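Local coordinates for VgrG protein (Vibrio cholerae, PDB 4DTH), which carries an actin cross-linking toxin domain that binds ATP and magnesium and probably uses them to join G-actin molecules covalently, at residues Ala198-Lys203 with Ile277-Lys282; Val177-Lys182 with Arg193-Ala198; Lys270-Trp275 with Glu327-Gly332; Ala229-Ile234 with Ser284-Ile289. All coordinates share one frame; numbering follows the deposited sequence.

Interaction 1. Residues Ala198-Lys203 with Ile277-Lys282; sequences APWYQK and ILPRTK. With ATP (adenosine-5'-triphosphate), chain B.
Trp200 meets Ile277 and Pro279 through its indole, and the path of that side chain describes most of the contact. From CB, which points toward the strand, CG lies between the backbone N and the carbonyl carbon (chi1 55°). This folds the ring back over its own turn, and CB of Ala198 lies against one face, offset toward the rim. CD1 comes next, beside the carbonyl of Ile277. NE1 then donates a hydrogen bond of 2.8 Å to Ile277 O, bent to 149° at the hydrogen. The bond lies in the carbonyl plane of Ile277, but the oxygen sits 20° out of the indole plane. Further round the ring, CZ2 of Trp200 packs at 3.8 Å on CG of Pro279, and CH2 touches the same carbon more loosely. In a second apolar contact, CB of Ala198 meets CD1 of Ile277 at 3.8 Å. Residues Ala198 to Tyr201 form a type I beta turn, closed by Tyr201 N to Ala198 O. Beyond the contact, Arg280 belongs to the ATP pocket, and O2G of ATP lies over one face of its guanidinium. The turn follows helix 190-196, and Trp200 also packs on Ile234 and Lys237 of helix 221-245. The indole thus lies between helix 221-245 and strand 277-279, which pairs antiparallel with strand 343-352.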
# COMPACT_ATOMS: atom_id res chain seq x y z
N ALA A 198 2.12 6.04 -15.17
CA ALA A 198 2.32 6.90 -13.99
C ALA A 198 3.02 8.19 -14.46
O ALA A 198 3.94 8.11 -15.28
CB ALA A 198 3.17 6.20 -12.95
N PRO A 199 2.53 9.39 -14.06
CA PRO A 199 3.13 10.64 -14.57
C PRO A 199 4.62 10.79 -14.29
O PRO A 199 5.34 11.38 -15.11
CB PRO A 199 2.32 11.74 -13.88
CG PRO A 199 1.08 11.09 -13.42
CD PRO A 199 1.41 9.66 -13.14
N TRP A 200 5.08 10.24 -13.16
CA TRP A 200 6.49 10.30 -12.77
C TRP A 200 7.40 9.41 -13.61
O TRP A 200 8.60 9.65 -13.63
CB TRP A 200 6.66 9.99 -11.28
CG TRP A 200 6.08 8.67 -10.84
CD1 TRP A 200 4.87 8.47 -10.24
CD2 TRP A 200 6.70 7.38 -10.95
NE1 TRP A 200 4.69 7.13 -9.98
CE2 TRP A 200 5.80 6.44 -10.41
CE3 TRP A 200 7.93 6.93 -11.45
CZ2 TRP A 200 6.08 5.07 -10.37
CZ3 TRP A 200 8.21 5.57 -11.41
CH2 TRP A 200 7.29 4.65 -10.88
N TYR A 201 6.85 8.37 -14.26
CA TYR A 201 7.67 7.47 -15.06
C TYR A 201 8.02 8.08 -16.40
O TYR A 201 7.13 8.43 -17.18
CB TYR A 201 7.02 6.09 -15.24
CG TYR A 201 7.88 5.13 -16.05
CD1 TYR A 201 9.11 4.69 -15.56
CD2 TYR A 201 7.47 4.69 -17.30
CE1 TYR A 201 9.90 3.81 -16.30
CE2 TYR A 201 8.25 3.80 -18.04
CZ TYR A 201 9.46 3.37 -17.54
OH TYR A 201 10.24 2.52 -18.29
N GLN A 202 9.33 8.21 -16.67
CA GLN A 202 9.82 8.82 -17.91
C GLN A 202 10.38 7.77 -18.85
O GLN A 202 11.57 7.43 -18.79
CB GLN A 202 10.84 9.93 -17.59
CG GLN A 202 10.28 10.97 -16.63
CD GLN A 202 11.21 12.14 -16.49
OE1 GLN A 202 11.64 12.75 -17.48
NE2 GLN A 202 11.51 12.52 -15.26
N LYS A 203 9.51 7.23 -19.71
CA LYS A 203 9.91 6.20 -20.64
C LYS A 203 11.06 6.60 -21.59
O LYS A 203 11.83 5.73 -22.01
CB LYS A 203 8.71 5.66 -21.39
CG LYS A 203 9.02 4.41 -22.17
CD LYS A 203 8.02 3.31 -21.87
CE LYS A 203 8.01 2.28 -22.98
NZ LYS A 203 7.62 2.84 -24.30
N ILE A 277 0.44 6.91 -8.48
CA ILE A 277 0.78 5.49 -8.49
C ILE A 277 2.05 5.48 -7.63
O ILE A 277 3.13 5.89 -8.07
CB ILE A 277 0.97 4.92 -9.92
CG1 ILE A 277 -0.35 5.02 -10.71
CG2 ILE A 277 1.46 3.46 -9.85
CD1 ILE A 277 -0.27 4.73 -12.23
N LEU A 278 1.89 5.07 -6.38
CA LEU A 278 2.95 5.12 -5.38
C LEU A 278 3.82 3.86 -5.33
O LEU A 278 3.32 2.79 -4.97
CB LEU A 278 2.33 5.39 -3.99
CG LEU A 278 3.26 5.41 -2.78
CD1 LEU A 278 4.18 6.63 -2.81
CD2 LEU A 278 2.46 5.38 -1.47
N PRO A 279 5.14 3.95 -5.63
CA PRO A 279 6.01 2.78 -5.46
C PRO A 279 5.98 2.29 -4.00
O PRO A 279 6.04 3.11 -3.08
CB PRO A 279 7.40 3.31 -5.84
CG PRO A 279 7.10 4.50 -6.75
CD PRO A 279 5.91 5.13 -6.08
N ARG A 280 5.79 0.98 -3.81
CA ARG A 280 5.69 0.39 -2.47
C ARG A 280 6.86 -0.50 -2.14
O ARG A 280 6.89 -1.09 -1.06
CB ARG A 280 4.36 -0.39 -2.31
CG ARG A 280 3.11 0.48 -2.28
CD ARG A 280 2.88 1.22 -0.97
NE ARG A 280 2.74 0.32 0.18
CZ ARG A 280 3.68 0.16 1.11
NH1 ARG A 280 4.82 0.82 1.04
NH2 ARG A 280 3.47 -0.67 2.13
N THR A 281 7.82 -0.64 -3.07
CA THR A 281 8.97 -1.51 -2.85
C THR A 281 10.22 -0.66 -2.80
O THR A 281 10.35 0.30 -3.56
CB THR A 281 9.03 -2.60 -3.95
OG1 THR A 281 7.81 -3.35 -3.93
CG2 THR A 281 10.23 -3.57 -3.79
N LYS A 282 11.13 -1.01 -1.88
CA LYS A 282 12.42 -0.34 -1.70
C LYS A 282 13.16 -0.29 -3.05
O LYS A 282 13.44 -1.34 -3.63
CB LYS A 282 13.25 -1.10 -0.64
CG LYS A 282 14.63 -0.51 -0.33
CD LYS A 282 15.43 -1.43 0.63
CE LYS A 282 14.91 -1.43 2.05
NZ LYS A 282 15.77 -2.26 2.94
PG ATP B . 1.57 2.03 4.06
O1G ATP B . 1.16 2.60 2.74
O2G ATP B . 3.06 1.89 4.15
O3G ATP B . 1.10 2.87 5.22
PB ATP B . 0.88 -0.56 5.12
O1B ATP B . 2.24 -0.79 5.65
O2B ATP B . -0.03 -0.23 6.28
O3B ATP B . 0.90 0.58 4.16
PA ATP B . 1.01 -2.84 3.45
O1A ATP B . 2.42 -2.43 3.24
O2A ATP B . 1.02 -4.22 4.10
O3A ATP B . 0.35 -1.87 4.37
O5' ATP B . 0.27 -2.87 2.03
C5' ATP B . -1.03 -3.49 2.00
C4' ATP B . -1.59 -3.60 0.61
O4' ATP B . -0.65 -4.31 -0.25
C3' ATP B . -2.89 -4.40 0.53
O3' ATP B . -3.77 -3.91 -0.47
C2' ATP B . -2.38 -5.80 0.21
O2' ATP B . -3.37 -6.67 -0.30
C1' ATP B . -1.31 -5.44 -0.81
N9 ATP B . -0.33 -6.48 -1.13
C8 ATP B . 0.51 -7.12 -0.26
N7 ATP B . 1.29 -8.00 -0.84
C5 ATP B . 0.93 -7.94 -2.18
C6 ATP B . 1.39 -8.62 -3.32
N6 ATP B . 2.37 -9.54 -3.31
N1 ATP B . 0.83 -8.30 -4.51
C2 ATP B . -0.13 -7.37 -4.54
N3 ATP B . -0.65 -6.67 -3.54
C4 ATP B . -0.07 -7.00 -2.36

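Interaction 2. Residues Val177-Lys182 with Arg193-Ala198; sequences VGVAAK and RLLESA
Leu195 and Val179 meet through torsions that aim their methyl groups at each other. CG of Leu195 is anti to its carbonyl carbon (chi1 -68°), and the second torsion of 169° carries CD1 out toward the strand. In Val179, CG1 takes the place opposite the carbonyl carbon (chi1 -65°), while CG2 stands between the backbone N and that carbon. With CB pointing toward the helix, both methyls come within reach of Leu195. The two side chains reach toward each other tip to tip. CD1 of Leu195 touches CG2 of Val179 at 3.7 Å and lies equally close to its CG1, so one methyl rests against both branches of the valine. CG1 of Val177 gives a looser contact with the same Leu195 CD1, at 4.2 Å. The two valines both point toward the helix. Gly178, between them, touches ATP and belongs to its pocket. The contact itself is apolar and buried. Just along the chain, Leu194 O accepts two hydrogen bonds from Ser197, one from its N and one of 2.6 Å from OG. The second ties the hydroxyl of Ser197 back to the backbone of Leu194. Strand 173-180 runs antiparallel to both strand 24-30 and strand 343-352. Helix 190-196 packs against these strands: Leu195 also touches Phe350 of strand 343-352 and Ile277 of strand 277-279, and Leu194 touches Phe352.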
# COMPACT_ATOMS: atom_id res chain seq x y z
N VAL A 177 -0.90 -3.19 -6.91
CA VAL A 177 -0.57 -4.12 -7.99
C VAL A 177 0.90 -4.52 -7.85
O VAL A 177 1.76 -3.65 -7.70
CB VAL A 177 -0.89 -3.51 -9.39
CG1 VAL A 177 -0.30 -4.34 -10.54
CG2 VAL A 177 -2.40 -3.32 -9.57
N GLY A 178 1.17 -5.82 -7.94
CA GLY A 178 2.53 -6.35 -7.92
C GLY A 178 2.87 -6.94 -9.27
O GLY A 178 2.08 -7.71 -9.81
N VAL A 179 4.03 -6.57 -9.83
CA VAL A 179 4.51 -7.09 -11.13
C VAL A 179 5.97 -7.53 -11.02
O VAL A 179 6.67 -7.04 -10.14
CB VAL A 179 4.34 -6.07 -12.30
CG1 VAL A 179 2.87 -5.78 -12.58
CG2 VAL A 179 5.13 -4.77 -12.05
N ALA A 180 6.45 -8.39 -11.96
CA ALA A 180 7.86 -8.77 -12.01
C ALA A 180 8.65 -7.48 -12.28
O ALA A 180 8.25 -6.69 -13.14
CB ALA A 180 8.10 -9.76 -13.15
N ALA A 181 9.71 -7.23 -11.48
CA ALA A 181 10.54 -6.02 -11.61
C ALA A 181 11.15 -5.92 -13.02
O ALA A 181 11.19 -4.83 -13.58
CB ALA A 181 11.63 -6.00 -10.56
N LYS A 182 11.52 -7.07 -13.62
CA LYS A 182 12.08 -7.13 -14.97
C LYS A 182 11.09 -6.71 -16.06
O LYS A 182 11.49 -6.47 -17.20
CB LYS A 182 12.70 -8.51 -15.25
CG LYS A 182 11.68 -9.64 -15.39
CD LYS A 182 12.35 -10.93 -15.81
CE LYS A 182 11.30 -11.97 -16.12
NZ LYS A 182 11.88 -13.33 -16.26
N ARG A 193 1.43 -1.64 -18.70
CA ARG A 193 1.14 -0.41 -19.44
C ARG A 193 0.43 0.61 -18.55
O ARG A 193 0.74 1.80 -18.62
CB ARG A 193 0.34 -0.70 -20.71
CG ARG A 193 1.16 -1.52 -21.70
CD ARG A 193 0.54 -1.58 -23.08
NE ARG A 193 -0.68 -2.39 -23.11
CZ ARG A 193 -0.71 -3.70 -23.30
NH1 ARG A 193 0.42 -4.38 -23.48
NH2 ARG A 193 -1.87 -4.35 -23.32
N LEU A 194 -0.48 0.12 -17.66
CA LEU A 194 -1.17 0.98 -16.70
C LEU A 194 -0.14 1.61 -15.73
O LEU A 194 -0.18 2.82 -15.48
CB LEU A 194 -2.23 0.16 -15.92
CG LEU A 194 -3.04 0.92 -14.87
CD1 LEU A 194 -3.92 1.99 -15.51
CD2 LEU A 194 -3.89 -0.05 -14.04
N LEU A 195 0.81 0.79 -15.23
CA LEU A 195 1.85 1.27 -14.31
C LEU A 195 2.81 2.24 -14.98
O LEU A 195 3.20 3.23 -14.37
CB LEU A 195 2.64 0.09 -13.71
CG LEU A 195 1.86 -0.82 -12.75
CD1 LEU A 195 2.65 -2.04 -12.45
CD2 LEU A 195 1.48 -0.08 -11.46
N GLU A 196 3.17 1.96 -16.24
CA GLU A 196 4.06 2.81 -17.02
C GLU A 196 3.44 4.16 -17.37
O GLU A 196 4.16 5.11 -17.69
CB GLU A 196 4.54 2.09 -18.28
CG GLU A 196 5.54 0.98 -17.99
CD GLU A 196 5.67 -0.01 -19.13
OE1 GLU A 196 5.31 0.35 -20.27
OE2 GLU A 196 6.13 -1.14 -18.88
N SER A 197 2.10 4.26 -17.26
CA SER A 197 1.39 5.52 -17.49
C SER A 197 1.50 6.48 -16.30
O SER A 197 1.05 7.63 -16.41
CB SER A 197 -0.07 5.26 -17.87
OG SER A 197 -0.85 4.95 -16.73
N ALA A 198 2.12 6.04 -15.17
CA ALA A 198 2.32 6.90 -13.99
C ALA A 198 3.02 8.19 -14.46
O ALA A 198 3.94 8.11 -15.28
CB ALA A 198 3.17 6.20 -12.95

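Interaction 3. Residues Lys270-Trp275 with Glu327-Gly332; sequences KVKNAW and EVAGHG. With ATP (adenosine-5'-triphosphate), chain B; SO4 (sulfate ion), chain F.
The indole of Trp275 meets CG1 of Val328, which sits 3.4 Å above the ring plane and offset toward the rim. CE2 and CZ2 of Trp275 are nearest, both 3.6 Å from Val328 CG1. The two side chains cross obliquely. Trp200 meets Trp275 edge-to-face. The indole N-H is held by a water: Trp275 NE1 donates to it at 2.9 Å, and the water donates to Val328 O. The same valine thus meets the ring by packing and, through the water, by its carbonyl. Lys272 makes the second half of the contact. Its CG lies beside the backbone N (chi1 -72°), and the extended chain beyond carries CE to 3.9 Å from CB of Ala329. NZ then reaches a cluster of polar partners. It donates to a second water at 2.8 Å, and this water donates to Ala329 O. It also donates to O3 of a sulfate at 3.0 Å and, weakly, to O1G of ATP. The sulfate probably comes from the crystallisation liquor, and Arg353 binds it too. A lysine reaching the gamma-phosphate end of ATP is consistent with charge compensation there. Lys272 and His331 both belong to the ATP pocket, so the helix and the loop together form part of the wall of this nucleotide site.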
# COMPACT_ATOMS: atom_id res chain seq x y z
N LYS A 270 -0.42 13.86 1.60
CA LYS A 270 -0.41 14.68 0.39
C LYS A 270 0.78 14.39 -0.53
O LYS A 270 0.65 14.52 -1.75
CB LYS A 270 -0.62 16.18 0.66
CG LYS A 270 0.48 16.89 1.39
CD LYS A 270 0.01 18.31 1.68
CE LYS A 270 0.72 18.90 2.85
NZ LYS A 270 0.34 20.32 3.05
N VAL A 271 1.91 13.97 0.06
CA VAL A 271 3.10 13.60 -0.72
C VAL A 271 2.82 12.27 -1.42
O VAL A 271 3.09 12.14 -2.62
CB VAL A 271 4.40 13.57 0.14
CG1 VAL A 271 5.60 13.09 -0.69
CG2 VAL A 271 4.67 14.94 0.74
N LYS A 272 2.26 11.29 -0.69
CA LYS A 272 1.90 10.00 -1.29
C LYS A 272 0.89 10.21 -2.43
O LYS A 272 1.04 9.58 -3.49
CB LYS A 272 1.28 9.09 -0.22
CG LYS A 272 2.25 8.55 0.81
CD LYS A 272 1.46 7.61 1.73
CE LYS A 272 2.31 6.86 2.71
NZ LYS A 272 1.48 5.91 3.51
N ASN A 273 -0.09 11.12 -2.24
CA ASN A 273 -1.09 11.43 -3.27
C ASN A 273 -0.47 12.01 -4.53
O ASN A 273 -0.91 11.70 -5.63
CB ASN A 273 -2.17 12.35 -2.71
CG ASN A 273 -3.12 11.66 -1.76
OD1 ASN A 273 -3.14 10.42 -1.66
ND2 ASN A 273 -3.90 12.43 -1.02
N ALA A 274 0.59 12.83 -4.37
CA ALA A 274 1.30 13.44 -5.49
C ALA A 274 1.97 12.42 -6.42
O ALA A 274 2.12 12.70 -7.60
CB ALA A 274 2.32 14.45 -4.99
N TRP A 275 2.34 11.22 -5.91
CA TRP A 275 2.89 10.15 -6.75
C TRP A 275 1.80 9.59 -7.68
O TRP A 275 2.13 9.17 -8.80
CB TRP A 275 3.44 9.00 -5.90
CG TRP A 275 4.78 9.27 -5.28
CD1 TRP A 275 5.01 9.80 -4.04
CD2 TRP A 275 6.06 8.99 -5.84
NE1 TRP A 275 6.36 9.85 -3.79
CE2 TRP A 275 7.03 9.40 -4.90
CE3 TRP A 275 6.49 8.47 -7.08
CZ2 TRP A 275 8.41 9.31 -5.15
CZ3 TRP A 275 7.86 8.36 -7.32
CH2 TRP A 275 8.80 8.77 -6.36
N GLU A 327 13.41 4.19 1.65
CA GLU A 327 12.09 3.86 1.12
C GLU A 327 11.42 5.10 0.54
O GLU A 327 11.64 6.21 1.03
CB GLU A 327 11.23 3.25 2.22
CG GLU A 327 11.77 1.95 2.79
CD GLU A 327 11.39 0.68 2.05
OE1 GLU A 327 10.84 0.77 0.93
OE2 GLU A 327 11.66 -0.41 2.59
N VAL A 328 10.56 4.91 -0.49
CA VAL A 328 9.82 6.00 -1.12
C VAL A 328 8.85 6.64 -0.11
O VAL A 328 8.80 7.87 -0.02
CB VAL A 328 9.09 5.53 -2.42
CG1 VAL A 328 8.07 6.55 -2.91
CG2 VAL A 328 10.11 5.22 -3.51
N ALA A 329 8.11 5.81 0.65
CA ALA A 329 7.12 6.30 1.62
C ALA A 329 6.91 5.31 2.75
O ALA A 329 5.85 4.69 2.87
CB ALA A 329 5.80 6.61 0.90
N GLY A 330 7.92 5.18 3.61
CA GLY A 330 7.84 4.28 4.76
C GLY A 330 8.02 2.82 4.40
O GLY A 330 8.37 2.49 3.26
N HIS A 331 7.79 1.93 5.39
CA HIS A 331 7.98 0.49 5.23
C HIS A 331 7.43 -0.06 3.90
O HIS A 331 6.27 0.13 3.59
CB HIS A 331 7.48 -0.30 6.45
CG HIS A 331 7.77 -1.77 6.36
ND1 HIS A 331 9.07 -2.25 6.25
CD2 HIS A 331 6.92 -2.81 6.39
CE1 HIS A 331 8.95 -3.56 6.18
NE2 HIS A 331 7.68 -3.95 6.27
N GLY A 332 8.30 -0.67 3.12
CA GLY A 332 7.92 -1.22 1.83
C GLY A 332 7.52 -2.67 1.88
O GLY A 332 7.66 -3.32 2.92
PG ATP B . 1.57 2.03 4.06
O1G ATP B . 1.16 2.60 2.74
O2G ATP B . 3.06 1.89 4.15
O3G ATP B . 1.10 2.87 5.22
PB ATP B . 0.88 -0.56 5.12
O1B ATP B . 2.24 -0.79 5.65
O2B ATP B . -0.03 -0.23 6.28
O3B ATP B . 0.90 0.58 4.16
PA ATP B . 1.01 -2.84 3.45
O1A ATP B . 2.42 -2.43 3.24
O2A ATP B . 1.02 -4.22 4.10
O3A ATP B . 0.35 -1.87 4.37
O5' ATP B . 0.27 -2.87 2.03
C5' ATP B . -1.03 -3.49 2.00
C4' ATP B . -1.59 -3.60 0.61
O4' ATP B . -0.65 -4.31 -0.25
C3' ATP B . -2.89 -4.40 0.53
O3' ATP B . -3.77 -3.91 -0.47
C2' ATP B . -2.38 -5.80 0.21
O2' ATP B . -3.37 -6.67 -0.30
C1' ATP B . -1.31 -5.44 -0.81
N9 ATP B . -0.33 -6.48 -1.13
C8 ATP B . 0.51 -7.12 -0.26
N7 ATP B . 1.29 -8.00 -0.84
C5 ATP B . 0.93 -7.94 -2.18
C6 ATP B . 1.39 -8.62 -3.32
N6 ATP B . 2.37 -9.54 -3.31
N1 ATP B . 0.83 -8.30 -4.51
C2 ATP B . -0.13 -7.37 -4.54
N3 ATP B . -0.65 -6.67 -3.54
C4 ATP B . -0.07 -7.00 -2.36
S SO4 F . -2.20 7.20 4.15
O1 SO4 F . -3.04 6.94 5.31
O2 SO4 F . -2.73 8.33 3.41
O3 SO4 F . -0.85 7.46 4.60
O4 SO4 F . -2.18 6.02 3.28
O HOH W 1 3.62 5.32 5.18
O HOH W 2 6.88 9.87 -0.89

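Interaction 4. Residues Ala229-Ile234 with Ser284-Ile289; sequences AYLTSI and SKIVEI
Helix residues Ala229-Ile234 face Ser284-Ile289, whose backbone turns like a helix but lacks its repeating hydrogen bonds, and the nearest CA atoms are those of Leu231 and Ile286, 8.3 Å apart. Ile286 is the central side chain, and its two branches part to meet different partners. CG1 is anti to the backbone N (chi1 -152°), and the chain continues extended, which brings CD1 to the ring of Tyr230. There CD1 of Ile286 lies 3.7 Å from CD2 of Tyr230, and the two side chains run at a slant to each other. The other branch, CG2, packs on the isobutyl end of Leu231. It is 3.7 Å from CD2 of Leu231 and about as close to CG and CD1, so this single methyl is set against the whole fork. Leu231 and Ile286 pass each other in opposite directions. A looser touch joins Leu231 CD1 to Val287 CG2 at 4.4 Å. Tyr230 is also packed from within its own helix, because CD1 of Ile234 lies over one face of the ring, 3.3 Å above the plane and offset toward the rim. Further round the helix, Ala229 O accepts bonds from Ser233 N and Ser233 OG, which arrive from opposite faces of the carbonyl plane. In the second segment, Lys285 NZ and Glu288 OE1 form a salt bridge. The contact joins helix 221-245 to the loop between strand 277-279 and helix 292-307. Leu231 also packs on Met299 and Ile302 of that helix, and Tyr230 on Ile348 of strand 343-352.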
# COMPACT_ATOMS: atom_id res chain seq x y z
N ALA A 229 15.70 3.56 -16.31
CA ALA A 229 14.53 4.43 -16.45
C ALA A 229 13.65 4.42 -15.20
O ALA A 229 13.18 5.48 -14.78
CB ALA A 229 13.72 4.04 -17.66
N TYR A 230 13.44 3.24 -14.60
CA TYR A 230 12.63 3.07 -13.40
C TYR A 230 13.24 3.84 -12.22
O TYR A 230 12.57 4.69 -11.63
CB TYR A 230 12.46 1.57 -13.07
CG TYR A 230 11.67 1.31 -11.81
CD1 TYR A 230 10.29 1.49 -11.78
CD2 TYR A 230 12.31 0.94 -10.63
CE1 TYR A 230 9.56 1.27 -10.61
CE2 TYR A 230 11.59 0.70 -9.46
CZ TYR A 230 10.22 0.87 -9.46
OH TYR A 230 9.51 0.66 -8.30
N LEU A 231 14.52 3.54 -11.89
CA LEU A 231 15.21 4.18 -10.77
C LEU A 231 15.38 5.68 -10.99
O LEU A 231 15.07 6.45 -10.08
CB LEU A 231 16.57 3.53 -10.50
CG LEU A 231 16.54 2.16 -9.84
CD1 LEU A 231 17.96 1.62 -9.67
CD2 LEU A 231 15.82 2.21 -8.47
N THR A 232 15.83 6.10 -12.19
CA THR A 232 15.99 7.53 -12.46
C THR A 232 14.66 8.27 -12.30
O THR A 232 14.64 9.32 -11.69
CB THR A 232 16.66 7.80 -13.81
OG1 THR A 232 17.90 7.09 -13.88
CG2 THR A 232 16.94 9.27 -14.03
N SER A 233 13.55 7.69 -12.81
CA SER A 233 12.22 8.31 -12.68
C SER A 233 11.86 8.51 -11.20
O SER A 233 11.39 9.59 -10.83
CB SER A 233 11.16 7.49 -13.40
OG SER A 233 11.40 7.51 -14.80
N ILE A 234 12.11 7.50 -10.36
CA ILE A 234 11.83 7.58 -8.92
C ILE A 234 12.72 8.62 -8.24
O ILE A 234 12.22 9.43 -7.46
CB ILE A 234 11.93 6.19 -8.24
CG1 ILE A 234 10.74 5.31 -8.67
CG2 ILE A 234 12.00 6.32 -6.68
CD1 ILE A 234 10.76 3.90 -8.13
N SER A 284 16.25 0.20 -4.00
CA SER A 284 17.53 -0.52 -4.06
C SER A 284 17.42 -2.03 -4.34
O SER A 284 18.38 -2.61 -4.83
CB SER A 284 18.36 -0.24 -2.81
OG SER A 284 17.79 -0.85 -1.67
N LYS A 285 16.24 -2.64 -4.10
CA LYS A 285 16.02 -4.08 -4.36
C LYS A 285 16.15 -4.42 -5.85
O LYS A 285 16.65 -5.50 -6.18
CB LYS A 285 14.65 -4.54 -3.84
CG LYS A 285 14.50 -4.57 -2.31
CD LYS A 285 15.26 -5.70 -1.59
CE LYS A 285 14.65 -7.07 -1.77
NZ LYS A 285 15.41 -8.11 -1.02
N ILE A 286 15.73 -3.50 -6.75
CA ILE A 286 15.78 -3.73 -8.20
C ILE A 286 17.18 -4.00 -8.77
O ILE A 286 17.29 -4.73 -9.76
CB ILE A 286 14.94 -2.71 -9.02
CG1 ILE A 286 14.44 -3.35 -10.35
CG2 ILE A 286 15.71 -1.40 -9.24
CD1 ILE A 286 13.47 -2.53 -11.17
N VAL A 287 18.23 -3.45 -8.13
CA VAL A 287 19.64 -3.64 -8.52
C VAL A 287 20.01 -5.13 -8.58
O VAL A 287 20.81 -5.53 -9.43
CB VAL A 287 20.56 -2.77 -7.61
CG1 VAL A 287 21.90 -3.43 -7.29
CG2 VAL A 287 20.79 -1.40 -8.23
N GLU A 288 19.36 -5.95 -7.73
CA GLU A 288 19.54 -7.40 -7.63
C GLU A 288 19.15 -8.17 -8.90
O GLU A 288 19.62 -9.29 -9.09
CB GLU A 288 18.79 -7.97 -6.41
CG GLU A 288 19.27 -7.41 -5.07
CD GLU A 288 18.40 -7.66 -3.85
OE1 GLU A 288 17.41 -8.42 -3.94
OE2 GLU A 288 18.72 -7.08 -2.78
N ILE A 289 18.31 -7.58 -9.78
CA ILE A 289 17.90 -8.26 -11.01
C ILE A 289 18.98 -8.19 -12.10
O ILE A 289 18.86 -8.87 -13.12
CB ILE A 289 16.48 -7.87 -11.53
CG1 ILE A 289 16.47 -6.52 -12.30
CG2 ILE A 289 15.41 -7.93 -10.40
CD1 ILE A 289 15.20 -6.25 -13.08

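In the fold
Interactions 1 and 2 share Ala198, with centres about 8 Å apart. CG2 of Ile277 also packs on CD2 of Leu195 at 3.9 Å. Interaction 4 joins interaction 1 where Gln202 N and Ser233 OG, 2.9 Å apart, probably form a hydrogen bond. It touches interaction 2 where Ala181 CB lies 3.9 Å from Ile286 CG1. Interaction 3 adjoins interaction 1 along the chain, since helix 269-275 runs into strand 277-279. Both reach ATP, and Arg280 NH1 lies 3.0 Å from His331 O, a probable hydrogen bond between pocket residues. Interaction 2 adds Gly178 to the pocket, while in interaction 4 the side chain of Tyr230 stays about 13 Å from ATP.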